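Local coordinates for protein 3-oxoadipate enol-lactonase (Burkholderia xenovorans, PDB 2XUA) that probably hydrolyses the enol-lactone of 3-oxoadipate in catechol breakdown, and here holds the product analogue laevulinic acid in its pocket, at residues Ala127-Pro132 against Ile193-Arg199; Pro72-Leu78 against Ser188-Ala192; Cys97-Met101 against His244-Ile248. All blocks are in the same frame, centred on the assembly; numbering follows the deposited sequence.

Interaction 1: Ala127-Pro132 against Ile193-Arg199; sequences ARIGSP and IDAADLR
Arg128 grips Asp194 where the chain of this alpha/beta hydrolase enters and leaves its helical cap: Ala127-Pro132 leads from strand 117-123 into helix 132-145, and Ile193-Arg199 leads out of helix 183-195. Among the charged contacts, the Arg128 guanidinium meets Asp194 end-on, both terminal nitrogens converging on one oxygen, with NH2 2.9 Å and NH1 3.1 Å from OD1. That oxygen lies in the guanidinium plane, and the carboxylate is turned 37° from it, so the bridge is not flat. NH1 meets the anti lone pair of OD1, while NH2 comes in on the anti side, 34° out of the carboxylate plane. The bends of the Arg128 chain at chi2 and chi3 swing its end alongside Asp194, both groups pointing the same way.

Backbone polar groups supply the second kind of contact. Leu198 N donates to Ala127 O over 2.7 Å at 155°. A water accepts from Ile129 N and donates to Ile193 O and Ala196 O, the latter two each at 2.6 Å, and so bridges the two segments.

Apolar contacts are fewer. Ile129 CB lies 3.8 Å from Ile193 CG2, and Ala127 CB rests on Arg199 CG.

A second ion pair lies within Ile193-Arg199. Asp197 OD1, in an Asx turn, accepts from Arg199 N; the carboxylate holds the guanidinium side-on, NE to OD1 and NH2 to OD2, and Arg199 NE then lies 3.6 Å from Arg128 CB.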
loop_
_atom_site.group_PDB
_atom_site.type_symbol
_atom_site.label_atom_id
_atom_site.label_comp_id
_atom_site.label_asym_id
_atom_site.label_seq_id
_atom_site.Cartn_x
_atom_site.Cartn_y
_atom_site.Cartn_z
ATOM N N ALA B 127 -3.232 -6.572 -27.187
ATOM C CA ALA B 127 -3.891 -7.887 -27.252
ATOM C C ALA B 127 -2.888 -9.056 -27.169
ATOM O O ALA B 127 -3.293 -10.213 -26.904
ATOM C CB ALA B 127 -4.778 -8.002 -28.500
ATOM N N ARG B 128 -1.612 -8.735 -27.397
ATOM C CA ARG B 128 -0.462 -9.608 -27.145
ATOM C C ARG B 128 0.674 -8.711 -26.575
ATOM O O ARG B 128 1.183 -7.788 -27.240
ATOM C CB ARG B 128 -0.104 -10.469 -28.415
ATOM C CG ARG B 128 1.366 -10.897 -28.610
ATOM C CD ARG B 128 1.938 -11.563 -27.420
ATOM N NE ARG B 128 2.916 -12.623 -27.690
ATOM C CZ ARG B 128 3.657 -13.190 -26.730
ATOM N NH1 ARG B 128 3.547 -12.775 -25.464
ATOM N NH2 ARG B 128 4.482 -14.172 -27.009
ATOM N N ILE B 129 0.982 -8.923 -25.287
ATOM C CA ILE B 129 1.976 -8.090 -24.558
ATOM C C ILE B 129 3.332 -8.814 -24.595
ATOM O O ILE B 129 3.473 -9.994 -24.223
ATOM C CB ILE B 129 1.536 -7.781 -23.086
ATOM C CG1 ILE B 129 0.225 -7.009 -23.080
ATOM C CG2 ILE B 129 2.628 -6.985 -22.302
ATOM C CD1 ILE B 129 -0.458 -6.988 -21.698
ATOM N N GLY B 130 4.315 -8.065 -25.078
ATOM C CA GLY B 130 5.713 -8.476 -25.108
ATOM C C GLY B 130 5.935 -9.690 -26.003
ATOM O O GLY B 130 5.292 -9.823 -27.044
ATOM N N SER B 131 6.806 -10.587 -25.565
ATOM C CA SER B 131 7.259 -11.710 -26.454
ATOM C C SER B 131 7.989 -12.736 -25.609
ATOM O O SER B 131 8.330 -12.428 -24.450
ATOM C CB SER B 131 8.209 -11.154 -27.507
ATOM O OG SER B 131 9.399 -10.799 -26.849
ATOM N N PRO B 132 8.265 -13.959 -26.170
ATOM C CA PRO B 132 8.893 -14.969 -25.330
ATOM C C PRO B 132 10.286 -14.521 -24.862
ATOM O O PRO B 132 10.720 -14.880 -23.753
ATOM C CB PRO B 132 8.957 -16.185 -26.247
ATOM C CG PRO B 132 7.736 -15.966 -27.196
ATOM C CD PRO B 132 7.759 -14.508 -27.451
ATOM N N ILE B 193 0.731 -14.207 -19.377
ATOM C CA ILE B 193 0.708 -13.119 -20.333
ATOM C C ILE B 193 1.403 -13.597 -21.652
ATOM O O ILE B 193 0.925 -13.327 -22.754
ATOM C CB ILE B 193 1.435 -11.892 -19.751
ATOM C CG1 ILE B 193 0.695 -11.362 -18.476
ATOM C CG2 ILE B 193 1.643 -10.841 -20.806
ATOM C CD1 ILE B 193 1.706 -10.712 -17.485
ATOM N N ASP B 194 2.526 -14.297 -21.510
ATOM C CA ASP B 194 3.319 -14.697 -22.717
ATOM C C ASP B 194 2.476 -15.626 -23.597
ATOM O O ASP B 194 2.530 -15.548 -24.835
ATOM C CB ASP B 194 4.646 -15.394 -22.283
ATOM C CG ASP B 194 5.627 -15.598 -23.464
ATOM O OD1 ASP B 194 5.610 -14.797 -24.415
ATOM O OD2 ASP B 194 6.418 -16.560 -23.429
ATOM N N ALA B 195 1.655 -16.466 -22.959
ATOM C CA ALA B 195 0.825 -17.445 -23.695
ATOM C C ALA B 195 -0.436 -16.862 -24.314
ATOM O O ALA B 195 -0.994 -17.430 -25.243
ATOM C CB ALA B 195 0.492 -18.596 -22.820
ATOM N N ALA B 196 -0.887 -15.717 -23.814
ATOM C CA ALA B 196 -2.131 -15.118 -24.255
ATOM C C ALA B 196 -1.899 -14.259 -25.460
ATOM O O ALA B 196 -1.218 -13.230 -25.435
ATOM C CB ALA B 196 -2.784 -14.272 -23.124
ATOM N N ASP B 197 -2.496 -14.659 -26.552
ATOM C CA ASP B 197 -2.461 -13.806 -27.711
ATOM C C ASP B 197 -3.914 -13.634 -28.069
ATOM O O ASP B 197 -4.556 -14.541 -28.655
ATOM C CB ASP B 197 -1.644 -14.461 -28.818
ATOM C CG ASP B 197 -1.636 -13.644 -30.077
ATOM O OD1 ASP B 197 -2.337 -12.612 -30.141
ATOM O OD2 ASP B 197 -0.953 -14.081 -31.015
ATOM N N LEU B 198 -4.441 -12.473 -27.677
ATOM C CA LEU B 198 -5.848 -12.177 -27.874
ATOM C C LEU B 198 -6.109 -11.387 -29.137
ATOM O O LEU B 198 -7.213 -10.899 -29.352
ATOM C CB LEU B 198 -6.479 -11.488 -26.658
ATOM C CG LEU B 198 -6.885 -12.287 -25.405
ATOM C CD1 LEU B 198 -6.389 -13.683 -25.285
ATOM C CD2 LEU B 198 -6.586 -11.510 -24.122
ATOM N N ARG B 199 -5.092 -11.270 -29.985
ATOM C CA ARG B 199 -5.252 -10.554 -31.210
ATOM C C ARG B 199 -6.376 -11.123 -32.119
ATOM O O ARG B 199 -7.095 -10.356 -32.702
ATOM C CB ARG B 199 -3.918 -10.484 -31.979
ATOM C CG ARG B 199 -3.003 -9.329 -31.527
ATOM C CD ARG B 199 -1.692 -9.366 -32.319
ATOM N NE ARG B 199 -0.944 -10.535 -31.908
ATOM C CZ ARG B 199 0.127 -11.014 -32.532
ATOM N NH1 ARG B 199 0.585 -10.429 -33.633
ATOM N NH2 ARG B 199 0.735 -12.092 -32.063
HETATM O O HOH W 1 -0.034 -11.292 -24.079
#

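Interaction 2: Pro72-Leu78 against Ser188-Ala192; sequences PYTIEQL and SNCEA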
loop_
_atom_site.group_PDB
_atom_site.type_symbol
_atom_site.label_atom_id
_atom_site.label_comp_id
_atom_site.label_asym_id
_atom_site.label_seq_id
_atom_site.Cartn_x
_atom_site.Cartn_y
_atom_site.Cartn_z
ATOM N N PRO B 72 2.064 -22.874 -14.010
ATOM C CA PRO B 72 1.844 -21.574 -14.666
ATOM C C PRO B 72 0.399 -21.114 -14.512
ATOM O O PRO B 72 -0.447 -21.935 -14.192
ATOM C CB PRO B 72 2.074 -21.892 -16.135
ATOM C CG PRO B 72 1.590 -23.291 -16.290
ATOM C CD PRO B 72 2.072 -23.975 -14.998
ATOM N N TYR B 73 0.109 -19.827 -14.746
ATOM C CA TYR B 73 -1.290 -19.380 -14.751
ATOM C C TYR B 73 -1.682 -19.178 -16.173
ATOM O O TYR B 73 -0.830 -19.124 -17.093
ATOM C CB TYR B 73 -1.517 -18.067 -13.957
ATOM C CG TYR B 73 -1.064 -18.106 -12.531
ATOM C CD1 TYR B 73 -1.044 -19.288 -11.811
ATOM C CD2 TYR B 73 -0.720 -16.932 -11.868
ATOM C CE1 TYR B 73 -0.629 -19.305 -10.492
ATOM C CE2 TYR B 73 -0.336 -16.939 -10.574
ATOM C CZ TYR B 73 -0.281 -18.128 -9.867
ATOM O OH TYR B 73 0.142 -18.113 -8.563
ATOM N N THR B 74 -2.970 -19.051 -16.387
ATOM C CA THR B 74 -3.435 -18.837 -17.732
ATOM C C THR B 74 -4.363 -17.657 -17.742
ATOM O O THR B 74 -4.931 -17.316 -16.685
ATOM C CB THR B 74 -4.188 -20.080 -18.262
ATOM O OG1 THR B 74 -5.407 -20.253 -17.516
ATOM C CG2 THR B 74 -3.307 -21.355 -18.120
ATOM N N ILE B 75 -4.540 -17.072 -18.927
ATOM C CA ILE B 75 -5.509 -15.979 -19.156
ATOM C C ILE B 75 -6.961 -16.401 -18.793
ATOM O O ILE B 75 -7.775 -15.549 -18.328
ATOM C CB ILE B 75 -5.380 -15.370 -20.573
ATOM C CG1 ILE B 75 -6.167 -14.060 -20.740
ATOM C CG2 ILE B 75 -5.851 -16.411 -21.708
ATOM C CD1 ILE B 75 -5.750 -12.921 -19.775
ATOM N N GLU B 76 -7.256 -17.712 -18.947
ATOM C CA GLU B 76 -8.542 -18.282 -18.488
ATOM C C GLU B 76 -8.660 -18.339 -16.983
ATOM O O GLU B 76 -9.780 -18.222 -16.438
ATOM C CB GLU B 76 -8.819 -19.711 -19.034
ATOM C CG GLU B 76 -8.997 -19.787 -20.522
ATOM C CD GLU B 76 -7.697 -19.681 -21.315
ATOM O OE1 GLU B 76 -6.669 -20.137 -20.812
ATOM O OE2 GLU B 76 -7.712 -19.112 -22.429
ATOM N N GLN B 77 -7.568 -18.579 -16.280
ATOM C CA GLN B 77 -7.665 -18.531 -14.842
ATOM C C GLN B 77 -7.922 -17.047 -14.445
ATOM O O GLN B 77 -8.765 -16.730 -13.584
ATOM C CB GLN B 77 -6.410 -19.029 -14.150
ATOM C CG GLN B 77 -6.352 -20.578 -13.958
ATOM C CD GLN B 77 -4.944 -21.024 -13.685
ATOM O OE1 GLN B 77 -4.004 -20.355 -14.108
ATOM N NE2 GLN B 77 -4.780 -22.140 -12.956
ATOM N N LEU B 78 -7.197 -16.152 -15.084
ATOM C CA LEU B 78 -7.300 -14.731 -14.742
ATOM C C LEU B 78 -8.668 -14.161 -15.032
ATOM O O LEU B 78 -9.173 -13.329 -14.272
ATOM C CB LEU B 78 -6.185 -13.907 -15.404
ATOM C CG LEU B 78 -4.726 -14.297 -15.117
ATOM C CD1 LEU B 78 -3.879 -13.489 -16.063
ATOM C CD2 LEU B 78 -4.278 -14.036 -13.659
ATOM N N SER B 188 4.524 -17.037 -12.589
ATOM C CA SER B 188 3.399 -17.734 -13.228
ATOM C C SER B 188 2.538 -16.814 -14.077
ATOM O O SER B 188 1.926 -17.249 -15.041
ATOM C CB SER B 188 2.527 -18.466 -12.214
ATOM O OG SER B 188 3.305 -19.439 -11.553
ATOM N N ASN B 189 2.464 -15.543 -13.675
ATOM C CA ASN B 189 1.734 -14.520 -14.436
ATOM C C ASN B 189 2.540 -14.154 -15.656
ATOM O O ASN B 189 1.974 -13.928 -16.736
ATOM C CB ASN B 189 1.433 -13.303 -13.539
ATOM C CG ASN B 189 0.221 -13.554 -12.636
ATOM O OD1 ASN B 189 -0.869 -13.690 -13.137
ATOM N ND2 ASN B 189 0.417 -13.671 -11.342
ATOM N N CYS B 190 3.862 -14.147 -15.544
ATOM C CA CYS B 190 4.663 -13.969 -16.762
ATOM C C CYS B 190 4.259 -14.975 -17.834
ATOM O O CYS B 190 4.029 -14.615 -18.990
ATOM C CB CYS B 190 6.148 -14.154 -16.448
ATOM S SG CYS B 190 6.875 -12.824 -15.454
ATOM N N GLU B 191 4.161 -16.233 -17.397
ATOM C CA GLU B 191 3.745 -17.340 -18.244
ATOM C C GLU B 191 2.365 -17.104 -18.826
ATOM O O GLU B 191 2.182 -17.165 -20.064
ATOM C CB GLU B 191 3.874 -18.661 -17.470
ATOM C CG GLU B 191 5.344 -19.027 -17.337
ATOM C CD GLU B 191 5.689 -20.069 -16.240
ATOM O OE1 GLU B 191 4.966 -20.228 -15.232
ATOM O OE2 GLU B 191 6.777 -20.665 -16.365
ATOM N N ALA B 192 1.406 -16.718 -17.965
ATOM C CA ALA B 192 0.088 -16.380 -18.497
ATOM C C ALA B 192 0.046 -15.344 -19.596
ATOM O O ALA B 192 -0.721 -15.497 -20.572
ATOM C CB ALA B 192 -0.926 -16.006 -17.359
HETATM O O HOH W 2 -2.523 -17.517 -21.071
#
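Tyr73 laid over Ser188 is the centre of a buried, mainly apolar contact between the approach to helix 75-88 and the last turns of helix 183-195. Ser188 CB sits 3.4 Å from the centroid of the Tyr73 ring and only 2° off its normal, a CH-pi contact over the middle of the face. Chi1 of -56° puts the ring beside the Tyr73 backbone N, on the side of Ser188; the N itself donates to Ser188 O at 3.2 Å. That carbonyl also accepts from Ala192 N, the two donors coming from opposite faces of its plane. At the ring edge stands the Asn189 amide, its plane 73° from that of the ring, with ND2 3.4 Å from Tyr73 CE2; this ND2 is hydrogen-bonded to Arg61 O. The other amide atom, OD1, is 3.5 Å from Leu78 CD2 and is buried without a polar partner in the model.

Helix 75-88 begins here with a capping box: Gln77 N donates to Thr74 OG1, while Thr74 N donates to Gln77 OE1. Beside this start, Ala192 CB presses against Tyr73 O at 3.1 Å, a tight approach, and also meets Tyr73 CB and Leu78 CD1. A water joins the two helices, accepting from Ile75 N at 3.0 Å and donating to Ala192 O at 2.8 Å. At the more exposed margin Pro72 CA lies 3.4 Å from Glu191 OE1, and the same carboxylate forms a salt bridge with Arg143 through OE2.

Interaction 3: Cys97-Met101 against His244-Ile248; sequences CGLSM and HISNI
Ser100 OG and His244 CG each stand trans to their own main-chain nitrogen, with chi1 -158° and -175°, and these torsions bring the serine hydroxyl to the edge of the imidazole. OG lies near the ring plane, 3.2 Å from His244 NE2 and equally 3.2 Å from His244 CE1. Ser100 CB also meets this edge, 3.4 Å from NE2. The positive phi of Ser100, 55°, comes directly between strand 94-99 and helix 101-112, within a GxSxG sequence centred on Ser100, and is consistent with the nucleophile elbow of alpha/beta hydrolases. On the far side of the ring His244 ND1 is hydrogen-bonded to Asp217 OD2, so Ser100, His244 and Asp217 are placed as in a catalytic triad. The side chain of His244 lies about 4 Å from the bound laevulinic acid.

The two methyls of Leu99 diverge. CD2 makes an apolar contact, 3.8 Å from Ile245 CD1, the side chains crossing at about a right angle. CD1 instead faces Asn247 OD1 at 3.3 Å, a buried oxygen with no polar partner in the model, while ND2 donates to Met41 O.

Around this contact, strand 94-99 is hydrogen-bonded through its backbone to strand 117-123 at Gly98 and to strand 28-32 at Cys97, helix 251-263 packs on Cys97 and Asn247 through Phe254, and helix 183-195 reaches Met101 with Asn189 and Ile193.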
loop_
_atom_site.group_PDB
_atom_site.type_symbol
_atom_site.label_atom_id
_atom_site.label_comp_id
_atom_site.label_asym_id
_atom_site.label_seq_id
_atom_site.Cartn_x
_atom_site.Cartn_y
_atom_site.Cartn_z
ATOM N N CYS B 97 -11.791 -1.635 -16.094
ATOM C CA CYS B 97 -10.614 -0.804 -16.415
ATOM C C CYS B 97 -9.428 -1.567 -15.902
ATOM O O CYS B 97 -9.276 -1.790 -14.686
ATOM C CB CYS B 97 -10.693 0.574 -15.718
ATOM S SG CYS B 97 -9.242 1.667 -15.974
ATOM N N GLY B 98 -8.564 -1.945 -16.825
ATOM C CA GLY B 98 -7.414 -2.791 -16.490
ATOM C C GLY B 98 -6.196 -2.185 -17.112
ATOM O O GLY B 98 -6.296 -1.565 -18.176
ATOM N N LEU B 99 -5.080 -2.312 -16.404
ATOM C CA LEU B 99 -3.836 -1.751 -16.850
ATOM C C LEU B 99 -2.842 -2.885 -17.096
ATOM O O LEU B 99 -2.661 -3.720 -16.259
ATOM C CB LEU B 99 -3.268 -0.741 -15.850
ATOM C CG LEU B 99 -2.137 0.160 -16.402
ATOM C CD1 LEU B 99 -2.226 1.593 -15.866
ATOM C CD2 LEU B 99 -0.761 -0.398 -16.174
ATOM N N SER B 100 -2.217 -2.848 -18.286
ATOM C CA SER B 100 -1.290 -3.885 -18.766
ATOM C C SER B 100 -1.866 -5.308 -18.780
ATOM O O SER B 100 -2.816 -5.525 -19.510
ATOM C CB SER B 100 0.110 -3.802 -18.101
ATOM O OG SER B 100 1.002 -4.480 -19.016
HETATM N N MSE B 101 -1.339 -6.264 -18.004
HETATM C CA MSE B 101 -2.082 -7.589 -17.895
HETATM C C MSE B 101 -3.553 -7.415 -17.458
HETATM O O MSE B 101 -4.388 -8.239 -17.800
HETATM C CB MSE B 101 -1.427 -8.567 -16.959
HETATM C CG MSE B 101 -1.673 -8.204 -15.510
HETATM SE SE MSE B 101 -0.847 -9.433 -14.364
HETATM C CE MSE B 101 -1.903 -11.085 -14.742
ATOM N N HIS B 244 4.545 3.523 -18.623
ATOM C CA HIS B 244 3.721 2.344 -18.582
ATOM C C HIS B 244 2.622 2.417 -17.473
ATOM O O HIS B 244 1.517 1.923 -17.672
ATOM C CB HIS B 244 4.626 1.137 -18.425
ATOM C CG HIS B 244 3.917 -0.177 -18.478
ATOM N ND1 HIS B 244 3.063 -0.526 -19.513
ATOM C CD2 HIS B 244 3.965 -1.248 -17.641
ATOM C CE1 HIS B 244 2.629 -1.762 -19.311
ATOM N NE2 HIS B 244 3.159 -2.224 -18.185
ATOM N N ILE B 245 2.934 3.027 -16.319
ATOM C CA ILE B 245 1.938 3.088 -15.218
ATOM C C ILE B 245 1.348 4.488 -15.262
ATOM O O ILE B 245 1.659 5.369 -14.385
ATOM C CB ILE B 245 2.619 2.768 -13.886
ATOM C CG1 ILE B 245 3.326 1.399 -13.908
ATOM C CG2 ILE B 245 1.580 2.890 -12.732
ATOM C CD1 ILE B 245 2.389 0.209 -14.164
ATOM N N SER B 246 0.603 4.758 -16.353
ATOM C CA SER B 246 0.109 6.098 -16.672
ATOM C C SER B 246 -0.954 6.627 -15.725
ATOM O O SER B 246 -1.151 7.840 -15.622
ATOM C CB SER B 246 -0.405 6.178 -18.126
ATOM O OG SER B 246 -1.624 5.510 -18.315
ATOM N N ASN B 247 -1.655 5.721 -15.055
ATOM C CA ASN B 247 -2.682 6.189 -14.081
ATOM C C ASN B 247 -2.033 6.817 -12.826
ATOM O O ASN B 247 -2.705 7.495 -12.029
ATOM C CB ASN B 247 -3.558 5.012 -13.634
ATOM C CG ASN B 247 -2.815 4.081 -12.733
ATOM O OD1 ASN B 247 -1.808 3.503 -13.152
ATOM N ND2 ASN B 247 -3.259 3.966 -11.457
ATOM N N ILE B 248 -0.757 6.531 -12.611
ATOM C CA ILE B 248 0.045 7.225 -11.609
ATOM C C ILE B 248 0.780 8.448 -12.116
ATOM O O ILE B 248 0.598 9.550 -11.599
ATOM C CB ILE B 248 0.994 6.273 -10.917
ATOM C CG1 ILE B 248 0.152 5.388 -10.021
ATOM C CG2 ILE B 248 1.967 7.049 -9.960
ATOM C CD1 ILE B 248 0.941 4.287 -9.388
HETATM O O HOH W 3 3.163 -4.471 -17.223
#

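From the N terminus, Pro72-Leu78 comes first and meets Ser188-Ala192, 110 residues on, so interaction 2 closes a loop that takes in the turn at Cys97-Met101. Interaction 3 opens at that turn and closes only at His244-Ile248; interactions 2 and 3 therefore cross. Interaction 1, from Ala127-Pro132 to Ile193-Arg199, is nested inside interaction 3 and crosses interaction 2. The three adjoin in space: Ala196 packs on Ile75, Ile129 CD1 on Ser100 O, and both Asn189 and Leu78 on selenomethionine Met101. Interaction 2 ties helix 183-195 to the start of helix 75-88, interaction 1 ties that helix's end to the loop after strand 117-123, and interaction 3 joins strand 94-99 to the start of helix 246-249.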